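PDB 6M4K: alpha-amylase from Eisenia fetida, which probably catalyses the endohydrolysis of alpha-1,4-glucosidic linkages in starch-like polysaccharides, as a calcium- and chloride-dependent enzyme of glycoside hydrolase family 13. Local coordinates for residues A295-N301 against Y337-M343; Y11-D17 against A38-C43. All coordinates share one frame; numbering follows the deposited sequence.

Interaction 1. Residues A295-N301 against Y337-M343; sequences ALVFIDN and YGHVRLM
Arg341 brings NH2 of its tilted guanidinium over one face of the Phe298 ring. Arg341 NH2 sits 3.3 Å above the plane of Phe298, over its centre, a cation-pi contact with the two planes 46° apart. The arginine chain leaves the backbone with CG anti to N and then bends at chi3 (66°), which turns its head back over the phenyl ring, while NH1 hydrogen-bonds Gln46 OE1. Leu296 crosses it at about a right angle, CD1 lying over a guanidinium face, 3.9 Å from Arg341 CZ, while its other branch, CD2, reaches 3.8 Å from His339 ND1, which is bonded to Tyr232 OH. On the other face of the sheet Val297 divides its methyls: CG1 meets Tyr337 CE2 at 3.7 Å and CG2 meets Val340 CG2 at 3.9 Å. Between these two layers the backbones pair in parallel through three nearly straight bonds, His339 N to Ala295 O, Val297 N to His339 O and Arg341 N to Val297 O. Past Val297 the chains separate and waters bridge them, one joining Arg341 NE to Asp300 O. The strands are the seventh and eighth of the TIM barrel. Strand 295-297 pairs on its far side with 255-257, and 339-344 with 19-22, closing the barrel; Leu296 and Arg341 touch Tyr234 of strand 232-235, whereas Val297 packs on helix 259-270 and Val340 on helix 322-334.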
ATOM      1  N   ALA A 295      11.794   0.681  -4.018  1.00 14.62           N
ATOM      2  CA  ALA A 295      10.881   0.779  -2.886  1.00 14.20           C
ATOM      3  C   ALA A 295       9.443   0.990  -3.322  1.00 13.49           C
ATOM      4  O   ALA A 295       9.152   1.753  -4.251  1.00 13.23           O
ATOM      5  CB  ALA A 295      11.275   1.939  -1.967  1.00 15.33           C
ATOM      6  N   LEU A 296       8.554   0.315  -2.602  1.00 14.05           N
ATOM      7  CA  LEU A 296       7.130   0.599  -2.573  1.00 12.60           C
ATOM      8  C   LEU A 296       6.880   1.250  -1.218  1.00 11.43           C
ATOM      9  O   LEU A 296       7.214   0.668  -0.181  1.00 13.39           O
ATOM     10  CB  LEU A 296       6.372  -0.719  -2.713  1.00 14.60           C
ATOM     11  CG  LEU A 296       4.857  -0.789  -2.930  1.00 17.01           C
ATOM     12  CD1 LEU A 296       4.063  -0.396  -1.676  1.00 14.84           C
ATOM     13  CD2 LEU A 296       4.379  -0.021  -4.167  1.00 15.63           C
ATOM     14  N   VAL A 297       6.335   2.474  -1.229  1.00 12.49           N
ATOM     15  CA  VAL A 297       6.238   3.290  -0.024  1.00 12.27           C
ATOM     16  C   VAL A 297       4.774   3.614   0.261  1.00 11.94           C
ATOM     17  O   VAL A 297       3.918   3.600  -0.625  1.00 13.12           O
ATOM     18  CB  VAL A 297       7.106   4.573  -0.086  1.00 12.03           C
ATOM     19  CG1 VAL A 297       8.558   4.213  -0.389  1.00 13.40           C
ATOM     20  CG2 VAL A 297       6.594   5.547  -1.132  1.00 12.86           C
ATOM     21  N   PHE A 298       4.504   3.918   1.531  1.00 12.39           N
ATOM     22  CA  PHE A 298       3.134   4.078   2.019  1.00 11.39           C
ATOM     23  C   PHE A 298       3.199   4.564   3.460  1.00 12.17           C
ATOM     24  O   PHE A 298       4.139   4.243   4.195  1.00 12.99           O
ATOM     25  CB  PHE A 298       2.343   2.748   1.942  1.00 12.98           C
ATOM     26  CG  PHE A 298       3.072   1.588   2.563  1.00 12.35           C
ATOM     27  CD1 PHE A 298       4.043   0.908   1.840  1.00 14.37           C
ATOM     28  CD2 PHE A 298       2.837   1.200   3.877  1.00 13.17           C
ATOM     29  CE1 PHE A 298       4.765  -0.134   2.406  1.00 15.63           C
ATOM     30  CE2 PHE A 298       3.545   0.132   4.442  1.00 14.08           C
ATOM     31  CZ  PHE A 298       4.516  -0.528   3.702  1.00 15.42           C
ATOM     32  N   ILE A 299       2.180   5.331   3.864  1.00 12.32           N
ATOM     33  CA  ILE A 299       2.113   5.802   5.246  1.00 12.82           C
ATOM     34  C   ILE A 299       1.673   4.686   6.185  1.00 13.30           C
ATOM     35  O   ILE A 299       2.261   4.499   7.263  1.00 13.87           O
ATOM     36  CB  ILE A 299       1.217   7.049   5.348  1.00 12.81           C
ATOM     37  CG1 ILE A 299       1.787   8.171   4.469  1.00 13.92           C
ATOM     38  CG2 ILE A 299       1.061   7.501   6.813  1.00 14.53           C
ATOM     39  CD1 ILE A 299       3.255   8.525   4.736  1.00 14.90           C
ATOM     40  N   ASP A 300       0.638   3.937   5.798  1.00 12.23           N
ATOM     41  CA  ASP A 300       0.151   2.814   6.587  1.00 13.57           C
ATOM     42  C   ASP A 300      -0.321   1.721   5.642  1.00 14.04           C
ATOM     43  O   ASP A 300      -0.538   1.958   4.450  1.00 13.45           O
ATOM     44  CB  ASP A 300      -0.951   3.211   7.611  1.00 13.53           C
ATOM     45  CG  ASP A 300      -2.259   3.652   6.966  1.00 14.68           C
ATOM     46  OD1 ASP A 300      -2.260   4.184   5.835  1.00 14.86           O
ATOM     47  OD2 ASP A 300      -3.321   3.499   7.630  1.00 14.94           O
ATOM     48  N   ASN A 301      -0.467   0.511   6.180  1.00 14.39           N
ATOM     49  CA  ASN A 301      -1.081  -0.602   5.467  1.00 13.69           C
ATOM     50  C   ASN A 301      -2.134  -1.247   6.370  1.00 15.28           C
ATOM     51  O   ASN A 301      -2.393  -0.791   7.496  1.00 14.20           O
ATOM     52  CB  ASN A 301      -0.040  -1.595   4.917  1.00 14.84           C
ATOM     53  CG  ASN A 301       0.530  -2.519   5.980  1.00 14.94           C
ATOM     54  OD1 ASN A 301       0.321  -2.320   7.182  1.00 15.75           O
ATOM     55  ND2 ASN A 301       1.256  -3.549   5.539  1.00 16.60           N
ATOM     56  N   TYR A 337      10.423   9.850  -4.004  1.00 14.65           N
ATOM     57  CA  TYR A 337      10.999   8.695  -3.340  1.00 14.42           C
ATOM     58  C   TYR A 337       9.993   7.553  -3.334  1.00 13.06           C
ATOM     59  O   TYR A 337       8.970   7.600  -2.632  1.00 15.42           O
ATOM     60  CB  TYR A 337      11.433   9.003  -1.899  1.00 14.67           C
ATOM     61  CG  TYR A 337      11.959   7.776  -1.176  1.00 13.43           C
ATOM     62  CD1 TYR A 337      13.220   7.259  -1.470  1.00 14.08           C
ATOM     63  CD2 TYR A 337      11.184   7.115  -0.227  1.00 14.09           C
ATOM     64  CE1 TYR A 337      13.702   6.131  -0.824  1.00 13.73           C
ATOM     65  CE2 TYR A 337      11.652   5.993   0.416  1.00 15.64           C
ATOM     66  CZ  TYR A 337      12.903   5.490   0.111  1.00 13.09           C
ATOM     67  OH  TYR A 337      13.335   4.370   0.778  1.00 15.28           O
ATOM     68  N   GLY A 338      10.271   6.514  -4.117  1.00 13.65           N
ATOM     69  CA  GLY A 338       9.496   5.295  -4.076  1.00 13.97           C
ATOM     70  C   GLY A 338       8.247   5.342  -4.931  1.00 13.45           C
ATOM     71  O   GLY A 338       7.783   6.389  -5.379  1.00 13.93           O
ATOM     72  N   HIS A 339       7.691   4.157  -5.154  1.00 12.30           N
ATOM     73  CA  HIS A 339       6.383   4.020  -5.778  1.00 13.40           C
ATOM     74  C   HIS A 339       5.326   4.134  -4.686  1.00 12.12           C
ATOM     75  O   HIS A 339       5.278   3.291  -3.785  1.00 13.17           O
ATOM     76  CB  HIS A 339       6.276   2.667  -6.476  1.00 12.69           C
ATOM     77  CG  HIS A 339       5.054   2.534  -7.321  1.00 13.24           C
ATOM     78  ND1 HIS A 339       4.544   1.319  -7.724  1.00 13.13           N
ATOM     79  CD2 HIS A 339       4.246   3.480  -7.849  1.00 13.67           C
ATOM     80  CE1 HIS A 339       3.473   1.526  -8.470  1.00 14.92           C
ATOM     81  NE2 HIS A 339       3.272   2.830  -8.564  1.00 14.39           N
ATOM     82  N   VAL A 340       4.480   5.155  -4.775  1.00 12.33           N
ATOM     83  CA  VAL A 340       3.555   5.496  -3.686  1.00 11.66           C
ATOM     84  C   VAL A 340       2.262   4.699  -3.790  1.00 11.41           C
ATOM     85  O   VAL A 340       1.596   4.698  -4.834  1.00 12.03           O
ATOM     86  CB  VAL A 340       3.242   6.997  -3.681  1.00 11.97           C
ATOM     87  CG1 VAL A 340       2.191   7.311  -2.605  1.00 13.67           C
ATOM     88  CG2 VAL A 340       4.520   7.810  -3.458  1.00 13.89           C
ATOM     89  N   ARG A 341       1.894   4.048  -2.682  1.00 12.17           N
ATOM     90  CA  ARG A 341       0.605   3.392  -2.524  1.00 12.02           C
ATOM     91  C   ARG A 341      -0.148   4.084  -1.392  1.00 11.67           C
ATOM     92  O   ARG A 341       0.411   4.307  -0.310  1.00 13.40           O
ATOM     93  CB  ARG A 341       0.808   1.911  -2.184  1.00 12.34           C
ATOM     94  CG  ARG A 341      -0.496   1.135  -2.004  1.00 13.30           C
ATOM     95  CD  ARG A 341      -0.253  -0.290  -1.521  1.00 13.64           C
ATOM     96  NE  ARG A 341       0.312  -0.306  -0.173  1.00 14.73           N
ATOM     97  CZ  ARG A 341       0.924  -1.352   0.387  1.00 13.92           C
ATOM     98  NH1 ARG A 341       1.053  -2.489  -0.275  1.00 13.89           N
ATOM     99  NH2 ARG A 341       1.414  -1.264   1.623  1.00 15.33           N
ATOM    100  N   LEU A 342      -1.403   4.441  -1.642  1.00 11.96           N
ATOM    101  CA  LEU A 342      -2.287   4.966  -0.604  1.00 12.32           C
ATOM    102  C   LEU A 342      -3.198   3.862  -0.085  1.00 11.80           C
ATOM    103  O   LEU A 342      -3.827   3.144  -0.870  1.00 13.10           O
ATOM    104  CB  LEU A 342      -3.170   6.089  -1.154  1.00 14.28           C
ATOM    105  CG  LEU A 342      -2.503   7.266  -1.862  1.00 14.73           C
ATOM    106  CD1 LEU A 342      -3.509   8.382  -2.104  1.00 16.24           C
ATOM    107  CD2 LEU A 342      -1.330   7.791  -1.064  1.00 15.52           C
ATOM    108  N   MET A 343      -3.278   3.741   1.231  1.00 13.86           N
ATOM    109  CA  MET A 343      -4.260   2.863   1.846  1.00 12.41           C
ATOM    110  C   MET A 343      -5.666   3.426   1.649  1.00 13.92           C
ATOM    111  O   MET A 343      -5.879   4.642   1.646  1.00 14.14           O
ATOM    112  CB  MET A 343      -3.952   2.781   3.344  1.00 13.07           C
ATOM    113  CG  MET A 343      -4.892   1.897   4.151  1.00 14.91           C
ATOM    114  SD  MET A 343      -4.787   0.203   3.560  1.00 15.87           S
ATOM    115  CE  MET A 343      -6.130  -0.516   4.515  1.00 14.79           C
TER
HETATM  116  O   HOH W   1       0.645   6.360   1.566  1.00 13.83           O
HETATM  117  O   HOH W   2      -1.256   4.755   3.309  1.00 14.79           O
HETATM  118  O   HOH W   3      -0.972   1.026   1.877  1.00 19.94           O

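Interaction 2. Residues Y11-D17 against A38-C43; sequences YCQPGRD and ADHNYC
Cys12 and Cys43 are joined by a disulfide, SG to SG 2.0 Å, torsion -95°. Beside this covalent link Arg16 reaches along 38-43: its CB packs 3.8 Å from Cys43 CA, its CD passes 3.3 Å from Tyr42 O, and its NE donates to Asn41 OD1 at 3.1 Å. The chain is extended from CG to NE (chi2 and chi3 both -177°), carrying the guanidinium out to the helix end, where Ala38 CA lies over one face, toward the rim. Asn41 OD1 meets that group at its edge, the amide turned 46° against it. NH1 goes on to Leu94 O. Cutting this arginine back to alanine is likely to leave Asn41 OD1 and Leu94 O without their donor and open a gap beside Ala38. A type II turn from Gln13 to Arg16, closed by Arg16 N to Gln13 O, leads into the arginine, and Asn41, at positive phi, is the C-prime residue of a Schellman motif ending helix 27-39. Waters bridge the segments: one links Gln13 N to Cys43 O, another Asp17 N to Asn41 O, and a third accepts a hydrogen bond from Arg16 NH2 and donates one to Ala38 O. Tyr42 O is buried without a polar partner. The contact thus combines one covalent tie with a cation among carbonyl and amide oxygens, whose partial negative charge, with that of the helix C-terminus, probably favours it.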
ATOM      1  N   TYR A  11       3.823  -0.559 -15.033  1.00 18.30           N
ATOM      2  CA  TYR A  11       3.343   0.024 -16.277  1.00 18.34           C
ATOM      3  C   TYR A  11       2.108   0.857 -15.981  1.00 18.01           C
ATOM      4  O   TYR A  11       1.125   0.345 -15.439  1.00 17.43           O
ATOM      5  CB  TYR A  11       2.992  -1.078 -17.276  1.00 22.29           C
ATOM      6  CG  TYR A  11       2.499  -0.538 -18.588  1.00 20.53           C
ATOM      7  CD1 TYR A  11       3.390   0.013 -19.499  1.00 24.34           C
ATOM      8  CD2 TYR A  11       1.151  -0.565 -18.918  1.00 21.67           C
ATOM      9  CE1 TYR A  11       2.958   0.524 -20.701  1.00 24.28           C
ATOM     10  CE2 TYR A  11       0.709  -0.053 -20.132  1.00 23.58           C
ATOM     11  CZ  TYR A  11       1.625   0.483 -21.019  1.00 28.67           C
ATOM     12  OH  TYR A  11       1.217   0.991 -22.231  1.00 30.61           O
ATOM     13  N   CYS A  12       2.147   2.127 -16.353  1.00 16.57           N
ATOM     14  CA  CYS A  12       1.033   3.029 -16.129  1.00 16.44           C
ATOM     15  C   CYS A  12       0.740   3.810 -17.399  1.00 15.69           C
ATOM     16  O   CYS A  12       1.630   4.029 -18.232  1.00 17.52           O
ATOM     17  CB  CYS A  12       1.357   4.051 -15.023  1.00 17.31           C
ATOM     18  SG  CYS A  12       1.596   3.351 -13.388  1.00 17.39           S
ATOM     19  N   GLN A  13      -0.505   4.247 -17.529  1.00 16.32           N
ATOM     20  CA  GLN A  13      -0.862   5.189 -18.576  0.50 15.98           C
ATOM     21  C   GLN A  13      -0.138   6.511 -18.334  1.00 16.66           C
ATOM     22  O   GLN A  13       0.240   6.823 -17.202  1.00 16.69           O
ATOM     23  CB  GLN A  13      -2.370   5.435 -18.560  0.50 18.12           C
ATOM     24  CG  GLN A  13      -3.196   4.252 -19.007  0.50 18.86           C
ATOM     25  CD  GLN A  13      -3.059   3.978 -20.491  0.50 16.53           C
ATOM     26  OE1 GLN A  13      -2.823   2.842 -20.901  0.50 19.80           O
ATOM     27  NE2 GLN A  13      -3.208   5.015 -21.304  0.50 15.97           N
ATOM     28  N   PRO A  14       0.072   7.302 -19.385  1.00 17.65           N
ATOM     29  CA  PRO A  14       0.701   8.612 -19.198  1.00 17.40           C
ATOM     30  C   PRO A  14      -0.051   9.434 -18.161  1.00 14.71           C
ATOM     31  O   PRO A  14      -1.281   9.440 -18.120  1.00 17.25           O
ATOM     32  CB  PRO A  14       0.603   9.249 -20.590  1.00 18.60           C
ATOM     33  CG  PRO A  14       0.584   8.083 -21.530  1.00 21.65           C
ATOM     34  CD  PRO A  14      -0.186   7.005 -20.809  1.00 19.15           C
ATOM     35  N   GLY A  15       0.702  10.110 -17.306  1.00 15.86           N
ATOM     36  CA  GLY A  15       0.119  10.986 -16.309  1.00 15.60           C
ATOM     37  C   GLY A  15      -0.424  10.292 -15.081  1.00 16.03           C
ATOM     38  O   GLY A  15      -1.072  10.951 -14.257  1.00 16.09           O
ATOM     39  N   ARG A  16      -0.187   8.989 -14.929  1.00 14.99           N
ATOM     40  CA  ARG A  16      -0.659   8.234 -13.775  1.00 14.75           C
ATOM     41  C   ARG A  16       0.504   7.479 -13.151  1.00 15.75           C
ATOM     42  O   ARG A  16       1.414   7.020 -13.849  1.00 16.02           O
ATOM     43  CB  ARG A  16      -1.749   7.239 -14.181  1.00 15.19           C
ATOM     44  CG  ARG A  16      -2.869   7.907 -14.927  1.00 14.64           C
ATOM     45  CD  ARG A  16      -3.982   6.961 -15.283  1.00 15.74           C
ATOM     46  NE  ARG A  16      -5.006   7.652 -16.062  1.00 15.35           N
ATOM     47  CZ  ARG A  16      -6.008   7.060 -16.703  1.00 16.65           C
ATOM     48  NH1 ARG A  16      -6.147   5.738 -16.659  1.00 17.10           N
ATOM     49  NH2 ARG A  16      -6.882   7.794 -17.382  1.00 17.86           N
ATOM     50  N   ASP A  17       0.463   7.326 -11.825  1.00 13.93           N
ATOM     51  CA  ASP A  17       1.583   6.717 -11.117  1.00 13.29           C
ATOM     52  C   ASP A  17       1.185   6.072  -9.785  1.00 13.48           C
ATOM     53  O   ASP A  17       1.655   4.983  -9.451  1.00 15.84           O
ATOM     54  CB  ASP A  17       2.662   7.794 -10.903  1.00 14.60           C
ATOM     55  CG  ASP A  17       3.974   7.233 -10.413  1.00 16.70           C
ATOM     56  OD1 ASP A  17       4.478   6.251 -11.009  1.00 18.57           O
ATOM     57  OD2 ASP A  17       4.528   7.782  -9.439  1.00 15.99           O
ATOM     58  N   ALA A  38      -9.512   6.535 -12.735  1.00 13.54           N
ATOM     59  CA  ALA A  38      -8.981   7.036 -14.002  1.00 14.14           C
ATOM     60  C   ALA A  38      -9.156   8.545 -14.115  1.00 13.67           C
ATOM     61  O   ALA A  38      -8.230   9.257 -14.514  1.00 15.33           O
ATOM     62  CB  ALA A  38      -9.657   6.315 -15.172  1.00 15.86           C
ATOM     63  N   ASP A  39     -10.339   9.051 -13.752  1.00 15.73           N
ATOM     64  CA  ASP A  39     -10.600  10.487 -13.833  1.00 16.73           C
ATOM     65  C   ASP A  39      -9.662  11.287 -12.942  1.00 15.77           C
ATOM     66  O   ASP A  39      -9.401  12.465 -13.219  1.00 19.21           O
ATOM     67  CB  ASP A  39     -12.052  10.791 -13.448  1.00 17.85           C
ATOM     68  CG  ASP A  39     -13.058  10.277 -14.462  1.00 21.32           C
ATOM     69  OD1 ASP A  39     -12.660   9.926 -15.592  1.00 22.57           O
ATOM     70  OD2 ASP A  39     -14.257  10.241 -14.121  1.00 26.19           O
ATOM     71  N   HIS A  40      -9.162  10.678 -11.866  1.00 14.73           N
ATOM     72  CA  HIS A  40      -8.248  11.328 -10.942  1.00 14.76           C
ATOM     73  C   HIS A  40      -6.811  10.888 -11.147  1.00 13.39           C
ATOM     74  O   HIS A  40      -5.935  11.227 -10.341  1.00 14.95           O
ATOM     75  CB  HIS A  40      -8.722  11.128  -9.504  1.00 16.10           C
ATOM     76  CG  HIS A  40      -9.998  11.847  -9.219  1.00 16.57           C
ATOM     77  ND1 HIS A  40     -11.225  11.356  -9.608  1.00 17.22           N
ATOM     78  CD2 HIS A  40     -10.235  13.056  -8.657  1.00 16.97           C
ATOM     79  CE1 HIS A  40     -12.169  12.218  -9.267  1.00 19.40           C
ATOM     80  NE2 HIS A  40     -11.594  13.257  -8.688  1.00 18.26           N
ATOM     81  N   ASN A  41      -6.552  10.156 -12.224  1.00 13.55           N
ATOM     82  CA  ASN A  41      -5.193   9.849 -12.657  1.00 13.54           C
ATOM     83  C   ASN A  41      -4.392   9.073 -11.615  1.00 14.00           C
ATOM     84  O   ASN A  41      -3.197   9.302 -11.416  1.00 13.01           O
ATOM     85  CB  ASN A  41      -4.482  11.081 -13.205  1.00 14.21           C
ATOM     86  CG  ASN A  41      -5.054  11.484 -14.535  1.00 16.02           C
ATOM     87  OD1 ASN A  41      -5.043  10.693 -15.471  1.00 16.88           O
ATOM     88  ND2 ASN A  41      -5.633  12.666 -14.608  1.00 16.98           N
ATOM     89  N   TYR A  42      -5.060   8.117 -10.977  1.00 13.39           N
ATOM     90  CA  TYR A  42      -4.376   7.043 -10.279  1.00 13.38           C
ATOM     91  C   TYR A  42      -4.037   5.943 -11.282  1.00 12.74           C
ATOM     92  O   TYR A  42      -4.744   5.746 -12.272  1.00 14.31           O
ATOM     93  CB  TYR A  42      -5.300   6.459  -9.213  1.00 12.42           C
ATOM     94  CG  TYR A  42      -5.494   7.310  -7.974  1.00 12.51           C
ATOM     95  CD1 TYR A  42      -4.645   7.173  -6.887  1.00 13.48           C
ATOM     96  CD2 TYR A  42      -6.540   8.219  -7.874  1.00 14.33           C
ATOM     97  CE1 TYR A  42      -4.834   7.899  -5.715  1.00 13.95           C
ATOM     98  CE2 TYR A  42      -6.737   8.964  -6.701  1.00 14.46           C
ATOM     99  CZ  TYR A  42      -5.873   8.793  -5.640  1.00 14.62           C
ATOM    100  OH  TYR A  42      -6.037   9.498  -4.461  1.00 15.43           O
ATOM    101  N   CYS A  43      -2.950   5.215 -11.017  1.00 13.17           N
ATOM    102  CA  CYS A  43      -2.488   4.206 -11.972  1.00 13.68           C
ATOM    103  C   CYS A  43      -3.084   2.821 -11.770  1.00 13.31           C
ATOM    104  O   CYS A  43      -3.180   2.060 -12.746  1.00 15.30           O
ATOM    105  CB  CYS A  43      -0.969   4.068 -11.890  1.00 12.40           C
ATOM    106  SG  CYS A  43      -0.251   2.675 -12.867  1.00 16.15           S
TER
HETATM  107  O   HOH W   4      -2.299   3.611 -15.415  1.00 15.50           O
HETATM  108  O   HOH W   5      -8.133  10.676 -16.866  1.00 24.50           O
HETATM  109  O   HOH W   6      -0.838   9.106 -10.045  1.00 13.12           O

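Interaction 1 lies in the barrel wall near the centre of the chain and is almost wholly buried; interaction 2 is about 16 Å away, centre to centre, and partly open at the periphery, where the loop before strand 19-22 meets the end of helix 27-39. The first relies on apolar packing, cation-pi contact and direct strand pairing, with waters taking over past its end, the second on a disulfide, one side-chain hydrogen bond and bridging waters. Each employs an arginine, one over an aromatic ring, the other among oxygens. They touch: His339 NE2 lies 2.8 Å from Asp17 O, a probable hydrogen bond, and Leu342 packs against Tyr42. Strand 19-22, which follows 11-17, neighbours 339-344 in the barrel.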